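Local coordinates for uncharacterized protein (Enterococcus faecalis, PDB 3CLQ) that is of unknown function but belongs to the AllG family, which suggests a role related to that of an oxamate carbamoyltransferase subunit, at residues T259-G264 / N277-G282; Q182-H185 / E189-N192; I35-D40 / V115-N120; E16-I21 / T348-P353. All coordinates share one frame; numbering follows the deposited sequence.

How the contacts relate
Contacts 1 and 2 are buried, while contacts 3 and 4 are only partly so, and in all four it is side-chain packing that bridges the two segments. Contact 1 stays within one antiparallel sheet, joining two strands that have a third between them. Contact 2 closes the bend after helix 176-183 and is the one with a dense hydrogen-bonded network inside a segment, around Glu189. Contact 3 packs the short helix 34-37 on the sheet that holds strand 114-120, and contact 4 sets helix 6-23 against a different sheet. The loop closed by contact 4 encloses the other three along the chain. Sulfur or selenium takes part in contacts 1, 2 and 3.

Contact 1. Residues T259-G264 / N277-G282; sequences TMCRNG and NHWFTG
Trp279 NE1 donates a hydrogen bond to Glu98 OE1, and with the pyrrole side of the indole tied there, the far end of its six-membered ring reaches across to Cys261 and Thr259. Cys261 SG makes the closer approach, 3.4 Å from Trp279 CZ3, with Trp279 CH2 a little further at 3.7 Å. This is a sulfur-aromatic contact: Cys261 SG lies 4.5 Å from the centroid of the six-membered ring of Trp279 and 66° off its normal, an oblique approach. The thiol gets there because chi1 of Cys261 is 61°, which sets SG between the backbone N and the carbonyl carbon.

Thr259, two residues earlier on the same strand, brings its methyl to the same two ring carbons: Thr259 CG2 is 3.8 Å from Trp279 CZ3. The two side chains cross at about a right angle. The rotamer of Thr259 divides its branches, putting CG2 anti to the backbone N and OG1 beside that N, where the hydroxyl is hydrogen-bonded to Arg270 NE. The methyl is thus given to the indole and the oxygen to the arginine.

The contact spans a single antiparallel sheet. Strand 257-263 and strand 280-283 are not neighbours, since strand 266-271 runs between them and bonds to both, through Cys261 with Gly268 and Phe280 with Ile269. Trp279 therefore bridges over that middle strand on one face, while Phe280 packs on helix 407-419.

Contact 2. Residues Q182-H185 / E189-N192; sequences QALH and ECHN
Cys190 turns its SG anti to its own carbonyl carbon and beside its backbone N (chi1 -64°), and this aims the sulfur at Leu184 and Ala183. The contact closes the bend of the loop that links helix 176-183 to helix 195-210, in which the chain leaves the first helix and doubles back before the second. One branch of Leu184 does most of the touching: Leu184 CD2 is 3.6 Å from Cys190 SG and 4.0 Å from Glu189 CA. Ala183 adds its methyl from the helix, with Ala183 CB 4.1 Å from the same Cys190 SG, so the sulfur is met by two apolar groups of the first segment. Beyond them, Val315 and Ala319 also pack on Leu184.

Glu189 lends the contact its CA and sends its side chain the other way, folded back over the residues that follow. Its carboxylate gathers the backbone N-H groups of the loop. His191 N bonds to Glu189 OE1 at 2.6 Å, arriving from above the carboxylate plane (41° out of it), and Arg193 N bonds to that oxygen too. These bonds probably help to hold the loop's shape on the side facing away from Leu184. Glu189 OE2 is held by two donors of one residue: Asn192 N on the syn side at 2.8 Å, and Asn192 ND2 at 3.1 Å, nearly along the C-O axis but with a bent N-H...O angle of 138°.

Contact 3. Residues I35-D40 / V115-N120; sequences INVMPD and VHIIKN
Val37 points its CB toward Val115 and Ile117, and its two methyls then part. The setting is an antiparallel sheet: the short, weakly bonded helix 34-37 follows directly on strand 26-33 and folds over the neighbouring strand 114-120. From CB, with chi1 at -58°, CG1 stands beside the backbone N, and this leaves CG2 between that N and the carbonyl carbon, the methyl that makes the contact. Val37 CG2 is 4.1 Å from Val115 CG2 and 4.4 Å from Ile117 CG1, so it is flanked by two residues of the same strand, two positions apart on one face. The other branch, CG1, approaches less closely, with Val37 CG1 about 4.6 Å from Ile117 CD1. Val37 and Val115 slide past each other in opposite directions, touching along one methyl each.

Backbone bonding of Val115 with Asp32 and of Ile117 with Val29 holds strand 114-120 against strand 26-33. Phe128 of strand 126-130, on the other flank, packs on Val37, Met38 and Ile117. The second methyl of Val115 meets the next residue along: the selenium of selenomethionine Met38, atom SE, sits 4.3 Å from Val115 CG1.

Contact 4. Residues E16-I21 / T348-P353; sequences EAVTRI and TTKENP
A classic beta bulge, in which Thr349 and Lys350 both face Thr367 of the adjacent strand, is the surface on which helix 6-23 rests here. Through the bulge two consecutive residues turn their side chains toward the helix, and Val18 meets both. Its methyls divide the work: Val18 CG1 is 4.0 Å from Thr349 CG2, and Val18 CG2 is 4.2 Å from Lys350 CG. With chi1 of Val18 at 69°, CG1 stands between the backbone N and the carbonyl carbon, and CG2 is anti to the N. Val18 and each of its two partners cross obliquely.

Both strand residues offer carbon to the valine and take their polar ends to other partners. Thr349 turns CG2 to the valine, while its OG1 is hydrogen-bonded to Gly368 O in the neighbouring strand 363-369. Lys350 runs its aliphatic stem past Val18 and bends at chi3 (71°), and its NZ forms a salt bridge with Glu15 OE2 of helix 6-23, about one turn before Val18. Ile22, one turn further on from Val18, also packs on Lys350.

The chemistry is thus an apolar centre with a charged margin: buried Val18 is matched only to carbon atoms across the interface, and the salt bridge from Lys350 to Glu15 is a second, polar link between strand and helix beside the apolar one, made without burying a charge beneath the valine.

Contact 1. Residues T259-G264 / N277-G282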
loop_
_atom_site.group_PDB
_atom_site.type_symbol
_atom_site.label_atom_id
_atom_site.label_comp_id
_atom_site.label_asym_id
_atom_site.label_seq_id
_atom_site.Cartn_x
_atom_site.Cartn_y
_atom_site.Cartn_z
ATOM N N THR B 259 -2.629 10.787 25.992
ATOM C CA THR B 259 -2.369 11.916 25.106
ATOM C C THR B 259 -0.862 12.256 25.135
ATOM O O THR B 259 -0.250 12.381 26.212
ATOM C CB THR B 259 -3.113 13.207 25.598
ATOM O OG1 THR B 259 -4.535 13.054 25.502
ATOM C CG2 THR B 259 -2.675 14.438 24.798
HETATM N N MSE B 260 -0.256 12.429 23.974
HETATM C CA MSE B 260 1.032 13.085 23.921
HETATM C C MSE B 260 0.873 14.129 22.850
HETATM O O MSE B 260 0.417 13.818 21.748
HETATM C CB MSE B 260 2.174 12.122 23.594
HETATM C CG MSE B 260 2.542 11.204 24.740
HETATM SE SE MSE B 260 4.186 10.134 24.457
HETATM C CE MSE B 260 3.650 9.454 22.689
ATOM N N CYS B 261 1.211 15.373 23.177
ATOM C CA CYS B 261 1.044 16.449 22.218
ATOM C C CYS B 261 1.959 17.607 22.531
ATOM O O CYS B 261 2.503 17.710 23.631
ATOM C CB CYS B 261 -0.406 16.921 22.166
ATOM S SG CYS B 261 -0.990 17.575 23.724
ATOM N N ARG B 262 2.135 18.477 21.546
ATOM C CA ARG B 262 3.043 19.595 21.692
ATOM C C ARG B 262 2.551 20.771 20.857
ATOM O O ARG B 262 1.818 20.583 19.886
ATOM C CB ARG B 262 4.465 19.192 21.298
ATOM C CG ARG B 262 4.532 18.393 20.050
ATOM C CD ARG B 262 4.481 16.907 20.333
ATOM N NE ARG B 262 5.210 16.181 19.300
ATOM C CZ ARG B 262 4.662 15.718 18.175
ATOM N NH1 ARG B 262 5.410 15.091 17.276
ATOM N NH2 ARG B 262 3.368 15.881 17.944
ATOM N N ASN B 263 2.940 21.978 21.269
ATOM C CA ASN B 263 2.512 23.218 20.617
ATOM C C ASN B 263 3.682 24.110 20.206
ATOM O O ASN B 263 3.531 25.321 20.110
ATOM C CB ASN B 263 1.542 24.011 21.515
ATOM C CG ASN B 263 2.150 24.380 22.856
ATOM O OD1 ASN B 263 3.363 24.523 22.986
ATOM N ND2 ASN B 263 1.305 24.525 23.861
ATOM N N GLY B 264 4.849 23.512 19.981
ATOM C CA GLY B 264 5.997 24.255 19.497
ATOM C C GLY B 264 6.758 24.907 20.624
ATOM O O GLY B 264 7.844 25.457 20.407
ATOM N N ASN B 277 -9.052 17.042 31.758
ATOM C CA ASN B 277 -8.078 17.844 31.030
ATOM C C ASN B 277 -6.955 18.316 31.950
ATOM O O ASN B 277 -6.441 19.415 31.799
ATOM C CB ASN B 277 -8.764 19.009 30.306
ATOM C CG ASN B 277 -9.737 18.531 29.219
ATOM O OD1 ASN B 277 -9.504 17.515 28.565
ATOM N ND2 ASN B 277 -10.820 19.271 29.018
ATOM N N HIS B 278 -6.595 17.471 32.914
ATOM C CA HIS B 278 -5.415 17.688 33.755
ATOM C C HIS B 278 -4.136 17.413 32.939
ATOM O O HIS B 278 -3.887 16.284 32.515
ATOM C CB HIS B 278 -5.467 16.798 35.000
ATOM C CG HIS B 278 -4.669 17.331 36.147
ATOM N ND1 HIS B 278 -3.294 17.479 36.097
ATOM C CD2 HIS B 278 -5.051 17.783 37.367
ATOM C CE1 HIS B 278 -2.862 17.978 37.241
ATOM N NE2 HIS B 278 -3.907 18.167 38.029
ATOM N N TRP B 279 -3.340 18.457 32.710
ATOM C CA TRP B 279 -2.196 18.386 31.795
ATOM C C TRP B 279 -0.889 18.342 32.567
ATOM O O TRP B 279 -0.746 19.026 33.556
ATOM C CB TRP B 279 -2.148 19.631 30.904
ATOM C CG TRP B 279 -3.201 19.700 29.888
ATOM C CD1 TRP B 279 -4.365 20.391 29.969
ATOM C CD2 TRP B 279 -3.206 19.046 28.611
ATOM N NE1 TRP B 279 -5.102 20.215 28.823
ATOM C CE2 TRP B 279 -4.412 19.390 27.973
ATOM C CE3 TRP B 279 -2.309 18.201 27.946
ATOM C CZ2 TRP B 279 -4.745 18.914 26.694
ATOM C CZ3 TRP B 279 -2.639 17.741 26.689
ATOM C CH2 TRP B 279 -3.848 18.096 26.075
ATOM N N PHE B 280 0.065 17.553 32.098
ATOM C CA PHE B 280 1.406 17.576 32.642
ATOM C C PHE B 280 2.320 18.029 31.536
ATOM O O PHE B 280 2.291 17.470 30.442
ATOM C CB PHE B 280 1.789 16.194 33.144
ATOM C CG PHE B 280 0.952 15.745 34.295
ATOM C CD1 PHE B 280 1.275 16.123 35.582
ATOM C CD2 PHE B 280 -0.188 14.985 34.087
ATOM C CE1 PHE B 280 0.482 15.730 36.650
ATOM C CE2 PHE B 280 -0.985 14.590 35.153
ATOM C CZ PHE B 280 -0.648 14.962 36.437
ATOM N N THR B 281 3.132 19.035 31.828
ATOM C CA THR B 281 3.777 19.844 30.805
ATOM C C THR B 281 5.272 19.974 31.020
ATOM O O THR B 281 5.759 20.147 32.155
ATOM C CB THR B 281 3.177 21.272 30.783
ATOM O OG1 THR B 281 3.171 21.836 32.118
ATOM C CG2 THR B 281 1.763 21.230 30.224
ATOM N N GLY B 282 6.020 19.895 29.932
ATOM C CA GLY B 282 7.440 20.174 30.013
ATOM C C GLY B 282 7.836 20.928 28.773
ATOM O O GLY B 282 6.992 21.249 27.947
#

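Contact 2. Residues Q182-H185 / E189-N192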
loop_
_atom_site.group_PDB
_atom_site.type_symbol
_atom_site.label_atom_id
_atom_site.label_comp_id
_atom_site.label_asym_id
_atom_site.label_seq_id
_atom_site.Cartn_x
_atom_site.Cartn_y
_atom_site.Cartn_z
ATOM N N GLN B 182 -4.278 -2.606 7.610
ATOM C CA GLN B 182 -3.747 -2.972 6.296
ATOM C C GLN B 182 -2.585 -2.080 5.867
ATOM O O GLN B 182 -1.628 -2.542 5.239
ATOM C CB GLN B 182 -4.857 -2.882 5.253
ATOM C CG GLN B 182 -6.032 -3.774 5.550
ATOM C CD GLN B 182 -7.209 -3.456 4.685
ATOM O OE1 GLN B 182 -7.154 -2.514 3.919
ATOM N NE2 GLN B 182 -8.299 -4.228 4.810
ATOM N N ALA B 183 -2.685 -0.793 6.199
ATOM C CA ALA B 183 -1.586 0.124 5.956
ATOM C C ALA B 183 -0.264 -0.408 6.565
ATOM O O ALA B 183 0.771 -0.429 5.898
ATOM C CB ALA B 183 -1.932 1.516 6.500
ATOM N N LEU B 184 -0.304 -0.833 7.826
ATOM C CA LEU B 184 0.890 -1.290 8.510
ATOM C C LEU B 184 1.438 -2.585 7.909
ATOM O O LEU B 184 2.543 -3.006 8.219
ATOM C CB LEU B 184 0.615 -1.491 10.000
ATOM C CG LEU B 184 0.784 -0.285 10.934
ATOM C CD1 LEU B 184 2.143 -0.244 11.633
ATOM C CD2 LEU B 184 0.556 1.001 10.168
ATOM N N HIS B 185 0.670 -3.245 7.061
ATOM C CA HIS B 185 1.228 -4.394 6.381
ATOM C C HIS B 185 1.710 -3.941 5.024
ATOM O O HIS B 185 2.193 -4.754 4.260
ATOM C CB HIS B 185 0.199 -5.506 6.250
ATOM C CG HIS B 185 0.017 -6.302 7.503
ATOM N ND1 HIS B 185 -0.615 -7.523 7.524
ATOM C CD2 HIS B 185 0.402 -6.061 8.776
ATOM C CE1 HIS B 185 -0.629 -7.990 8.756
ATOM N NE2 HIS B 185 -0.023 -7.122 9.535
ATOM N N GLU B 189 3.573 3.624 8.625
ATOM C CA GLU B 189 3.586 3.618 10.075
ATOM C C GLU B 189 2.593 4.644 10.569
ATOM O O GLU B 189 2.445 4.856 11.776
ATOM C CB GLU B 189 4.989 3.861 10.633
ATOM C CG GLU B 189 5.805 4.870 9.868
ATOM C CD GLU B 189 5.274 6.287 10.007
ATOM O OE1 GLU B 189 4.268 6.616 9.348
ATOM O OE2 GLU B 189 5.866 7.087 10.764
ATOM N N CYS B 190 1.919 5.284 9.618
ATOM C CA CYS B 190 0.789 6.184 9.895
ATOM C C CYS B 190 1.121 7.471 10.655
ATOM O O CYS B 190 0.267 8.060 11.273
ATOM C CB CYS B 190 -0.376 5.429 10.569
ATOM S SG CYS B 190 -1.156 4.113 9.516
ATOM N N HIS B 191 2.367 7.904 10.592
ATOM C CA HIS B 191 2.753 9.213 11.089
ATOM C C HIS B 191 3.507 9.909 9.949
ATOM O O HIS B 191 2.987 10.841 9.330
ATOM C CB HIS B 191 3.650 9.053 12.312
ATOM C CG HIS B 191 3.903 10.323 13.055
ATOM N ND1 HIS B 191 4.009 10.369 14.430
ATOM C CD2 HIS B 191 4.095 11.593 12.620
ATOM C CE1 HIS B 191 4.250 11.613 14.810
ATOM N NE2 HIS B 191 4.307 12.376 13.730
ATOM N N ASN B 192 4.715 9.423 9.652
ATOM C CA ASN B 192 5.581 10.014 8.631
ATOM C C ASN B 192 5.346 9.497 7.209
ATOM O O ASN B 192 5.393 10.263 6.250
ATOM C CB ASN B 192 7.027 9.777 9.015
ATOM C CG ASN B 192 7.374 10.404 10.353
ATOM O OD1 ASN B 192 7.467 11.638 10.455
ATOM N ND2 ASN B 192 7.561 9.564 11.400
#

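Contact 3. Residues I35-D40 / V115-N120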
loop_
_atom_site.group_PDB
_atom_site.type_symbol
_atom_site.label_atom_id
_atom_site.label_comp_id
_atom_site.label_asym_id
_atom_site.label_seq_id
_atom_site.Cartn_x
_atom_site.Cartn_y
_atom_site.Cartn_z
ATOM N N ILE B 35 -17.860 23.945 13.403
ATOM C CA ILE B 35 -18.878 24.550 14.248
ATOM C C ILE B 35 -20.194 23.770 14.312
ATOM O O ILE B 35 -20.918 23.864 15.303
ATOM C CB ILE B 35 -19.156 25.997 13.817
ATOM C CG1 ILE B 35 -19.434 26.910 15.044
ATOM C CG2 ILE B 35 -20.218 26.028 12.718
ATOM C CD1 ILE B 35 -20.852 26.883 15.611
ATOM N N ASN B 36 -20.504 23.000 13.268
ATOM C CA ASN B 36 -21.742 22.212 13.245
ATOM C C ASN B 36 -21.707 20.955 14.102
ATOM O O ASN B 36 -22.760 20.445 14.469
ATOM C CB ASN B 36 -22.123 21.780 11.826
ATOM C CG ASN B 36 -22.454 22.936 10.927
ATOM O OD1 ASN B 36 -22.783 24.024 11.390
ATOM N ND2 ASN B 36 -22.367 22.706 9.619
ATOM N N VAL B 37 -20.525 20.416 14.394
ATOM C CA VAL B 37 -20.498 19.088 15.000
ATOM C C VAL B 37 -19.629 18.910 16.242
ATOM O O VAL B 37 -19.808 17.950 16.985
ATOM C CB VAL B 37 -20.134 18.015 13.962
ATOM C CG1 VAL B 37 -21.130 18.032 12.822
ATOM C CG2 VAL B 37 -18.732 18.236 13.443
HETATM N N MSE B 38 -18.698 19.822 16.477
HETATM C CA MSE B 38 -17.767 19.680 17.601
HETATM C C MSE B 38 -18.351 20.202 18.908
HETATM O O MSE B 38 -19.207 21.075 18.884
HETATM C CB MSE B 38 -16.452 20.378 17.280
HETATM C CG MSE B 38 -15.798 19.814 16.022
HETATM SE SE MSE B 38 -13.857 20.067 15.998
HETATM C CE MSE B 38 -13.602 20.389 17.904
ATOM N N PRO B 39 -17.870 19.668 20.055
ATOM C CA PRO B 39 -18.334 20.092 21.387
ATOM C C PRO B 39 -17.839 21.494 21.749
ATOM O O PRO B 39 -16.690 21.829 21.458
ATOM C CB PRO B 39 -17.698 19.061 22.343
ATOM C CG PRO B 39 -17.017 18.043 21.495
ATOM C CD PRO B 39 -16.812 18.643 20.142
ATOM N N ASP B 40 -18.711 22.291 22.371
ATOM C CA ASP B 40 -18.387 23.634 22.884
ATOM C C ASP B 40 -17.708 24.541 21.864
ATOM O O ASP B 40 -16.737 25.213 22.169
ATOM C CB ASP B 40 -17.522 23.548 24.147
ATOM C CG ASP B 40 -17.938 22.417 25.065
ATOM O OD1 ASP B 40 -17.178 21.413 25.162
ATOM O OD2 ASP B 40 -19.025 22.531 25.675
ATOM N N VAL B 115 -14.047 18.982 9.184
ATOM C CA VAL B 115 -13.364 17.954 9.979
ATOM C C VAL B 115 -13.911 16.550 9.683
ATOM O O VAL B 115 -15.067 16.429 9.294
ATOM C CB VAL B 115 -13.469 18.237 11.511
ATOM C CG1 VAL B 115 -12.599 19.410 11.902
ATOM C CG2 VAL B 115 -14.924 18.479 11.943
ATOM N N HIS B 116 -13.071 15.512 9.839
ATOM C CA HIS B 116 -13.524 14.099 9.851
ATOM C C HIS B 116 -14.409 13.886 11.063
ATOM O O HIS B 116 -14.077 14.343 12.148
ATOM C CB HIS B 116 -12.366 13.112 10.057
ATOM C CG HIS B 116 -11.271 13.209 9.051
ATOM N ND1 HIS B 116 -10.501 14.340 8.891
ATOM C CD2 HIS B 116 -10.760 12.284 8.207
ATOM C CE1 HIS B 116 -9.595 14.120 7.951
ATOM N NE2 HIS B 116 -9.731 12.882 7.522
ATOM N N ILE B 117 -15.511 13.174 10.916
ATOM C CA ILE B 117 -16.247 12.786 12.097
ATOM C C ILE B 117 -16.065 11.292 12.278
ATOM O O ILE B 117 -16.537 10.507 11.448
ATOM C CB ILE B 117 -17.719 13.063 11.955
ATOM C CG1 ILE B 117 -17.937 14.454 11.381
ATOM C CG2 ILE B 117 -18.380 12.943 13.294
ATOM C CD1 ILE B 117 -19.185 14.549 10.527
ATOM N N ILE B 118 -15.392 10.914 13.358
ATOM C CA ILE B 118 -14.972 9.544 13.592
ATOM C C ILE B 118 -15.611 9.059 14.876
ATOM O O ILE B 118 -15.471 9.693 15.905
ATOM C CB ILE B 118 -13.426 9.467 13.730
ATOM C CG1 ILE B 118 -12.746 9.799 12.408
ATOM C CG2 ILE B 118 -12.974 8.090 14.167
ATOM C CD1 ILE B 118 -11.283 10.062 12.576
ATOM N N LYS B 119 -16.307 7.939 14.837
ATOM C CA LYS B 119 -17.122 7.543 15.971
ATOM C C LYS B 119 -16.678 6.177 16.412
ATOM O O LYS B 119 -16.440 5.327 15.581
ATOM C CB LYS B 119 -18.593 7.511 15.563
ATOM C CG LYS B 119 -19.586 7.390 16.691
ATOM C CD LYS B 119 -21.008 7.609 16.149
ATOM C CE LYS B 119 -21.981 6.468 16.537
ATOM N NZ LYS B 119 -21.667 5.184 15.794
ATOM N N ASN B 120 -16.551 5.961 17.715
ATOM C CA ASN B 120 -16.140 4.658 18.203
ATOM C C ASN B 120 -17.270 3.618 18.164
ATOM O O ASN B 120 -18.237 3.713 18.922
ATOM C CB ASN B 120 -15.611 4.790 19.617
ATOM C CG ASN B 120 -14.765 3.603 20.030
ATOM O OD1 ASN B 120 -14.907 2.496 19.495
ATOM N ND2 ASN B 120 -13.872 3.826 20.999
#

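Contact 4. Residues E16-I21 / T348-P353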
loop_
_atom_site.group_PDB
_atom_site.type_symbol
_atom_site.label_atom_id
_atom_site.label_comp_id
_atom_site.label_asym_id
_atom_site.label_seq_id
_atom_site.Cartn_x
_atom_site.Cartn_y
_atom_site.Cartn_z
ATOM N N GLU B 16 -8.033 -2.874 32.184
ATOM C CA GLU B 16 -9.296 -2.303 31.722
ATOM C C GLU B 16 -9.036 -1.160 30.732
ATOM O O GLU B 16 -9.644 -1.112 29.658
ATOM C CB GLU B 16 -10.170 -1.872 32.918
ATOM C CG GLU B 16 -11.522 -1.172 32.605
ATOM C CD GLU B 16 -12.418 -1.897 31.549
ATOM O OE1 GLU B 16 -12.186 -3.094 31.229
ATOM O OE2 GLU B 16 -13.371 -1.258 31.024
ATOM N N ALA B 17 -8.113 -0.269 31.069
ATOM C CA ALA B 17 -7.818 0.867 30.196
ATOM C C ALA B 17 -7.285 0.441 28.836
ATOM O O ALA B 17 -7.790 0.887 27.803
ATOM C CB ALA B 17 -6.850 1.811 30.862
ATOM N N VAL B 18 -6.272 -0.425 28.825
ATOM C CA VAL B 18 -5.683 -0.882 27.562
ATOM C C VAL B 18 -6.648 -1.748 26.764
ATOM O O VAL B 18 -6.563 -1.810 25.529
ATOM C CB VAL B 18 -4.308 -1.604 27.743
ATOM C CG1 VAL B 18 -4.459 -2.943 28.434
ATOM C CG2 VAL B 18 -3.629 -1.799 26.394
ATOM N N THR B 19 -7.574 -2.405 27.459
ATOM C CA THR B 19 -8.593 -3.190 26.778
ATOM C C THR B 19 -9.540 -2.283 26.038
ATOM O O THR B 19 -10.030 -2.652 24.982
ATOM C CB THR B 19 -9.401 -4.106 27.720
ATOM O OG1 THR B 19 -8.535 -5.100 28.269
ATOM C CG2 THR B 19 -10.489 -4.839 26.943
ATOM N N ARG B 20 -9.812 -1.101 26.572
ATOM C CA ARG B 20 -10.656 -0.196 25.830
ATOM C C ARG B 20 -9.932 0.224 24.560
ATOM O O ARG B 20 -10.436 0.033 23.462
ATOM C CB ARG B 20 -11.071 0.997 26.653
ATOM C CG ARG B 20 -11.966 0.637 27.816
ATOM C CD ARG B 20 -12.725 1.853 28.266
ATOM N NE ARG B 20 -14.119 1.511 28.494
ATOM C CZ ARG B 20 -15.157 2.312 28.258
ATOM N NH1 ARG B 20 -14.992 3.536 27.765
ATOM N NH2 ARG B 20 -16.374 1.872 28.523
ATOM N N ILE B 21 -8.722 0.722 24.709
ATOM C CA ILE B 21 -7.930 1.184 23.592
ATOM C C ILE B 21 -7.861 0.139 22.493
ATOM O O ILE B 21 -8.189 0.412 21.338
ATOM C CB ILE B 21 -6.529 1.536 24.100
ATOM C CG1 ILE B 21 -6.636 2.626 25.166
ATOM C CG2 ILE B 21 -5.575 1.925 22.957
ATOM C CD1 ILE B 21 -5.357 2.821 25.998
ATOM N N THR B 348 5.118 -0.361 27.524
ATOM C CA THR B 348 3.701 -0.441 27.187
ATOM C C THR B 348 3.020 -1.601 27.888
ATOM O O THR B 348 3.688 -2.496 28.387
ATOM C CB THR B 348 3.520 -0.573 25.672
ATOM O OG1 THR B 348 4.419 -1.576 25.168
ATOM C CG2 THR B 348 3.811 0.749 24.995
ATOM N N THR B 349 1.695 -1.601 27.919
ATOM C CA THR B 349 0.978 -2.580 28.741
ATOM C C THR B 349 0.814 -3.977 28.103
ATOM O O THR B 349 1.014 -4.995 28.784
ATOM C CB THR B 349 -0.383 -2.036 29.204
ATOM O OG1 THR B 349 -0.228 -0.697 29.709
ATOM C CG2 THR B 349 -0.964 -2.933 30.279
ATOM N N LYS B 350 0.428 -4.025 26.825
ATOM C CA LYS B 350 0.394 -5.290 26.058
ATOM C C LYS B 350 0.313 -5.002 24.568
ATOM O O LYS B 350 0.100 -3.859 24.187
ATOM C CB LYS B 350 -0.759 -6.219 26.484
ATOM C CG LYS B 350 -2.160 -5.710 26.155
ATOM C CD LYS B 350 -3.239 -6.773 26.418
ATOM C CE LYS B 350 -3.454 -7.008 27.914
ATOM N NZ LYS B 350 -4.678 -7.826 28.150
ATOM N N GLU B 351 0.511 -6.032 23.741
ATOM C CA GLU B 351 0.419 -5.914 22.269
ATOM C C GLU B 351 -1.036 -5.865 21.815
ATOM O O GLU B 351 -1.868 -6.621 22.290
ATOM C CB GLU B 351 1.080 -7.109 21.561
ATOM C CG GLU B 351 2.482 -7.462 22.023
ATOM C CD GLU B 351 3.078 -8.675 21.279
ATOM O OE1 GLU B 351 2.480 -9.148 20.277
ATOM O OE2 GLU B 351 4.157 -9.163 21.707
ATOM N N ASN B 352 -1.347 -4.979 20.882
ATOM C CA ASN B 352 -2.647 -5.003 20.235
ATOM C C ASN B 352 -2.693 -6.104 19.158
ATOM O O ASN B 352 -2.054 -5.975 18.119
ATOM C CB ASN B 352 -2.888 -3.643 19.603
ATOM C CG ASN B 352 -4.226 -3.547 18.951
ATOM O OD1 ASN B 352 -4.932 -4.550 18.811
ATOM N ND2 ASN B 352 -4.605 -2.342 18.546
ATOM N N PRO B 353 -3.454 -7.185 19.389
ATOM C CA PRO B 353 -3.471 -8.267 18.373
ATOM C C PRO B 353 -4.154 -7.897 17.033
ATOM O O PRO B 353 -3.898 -8.527 15.998
ATOM C CB PRO B 353 -4.223 -9.407 19.077
ATOM C CG PRO B 353 -5.066 -8.747 20.102
ATOM C CD PRO B 353 -4.320 -7.488 20.546
#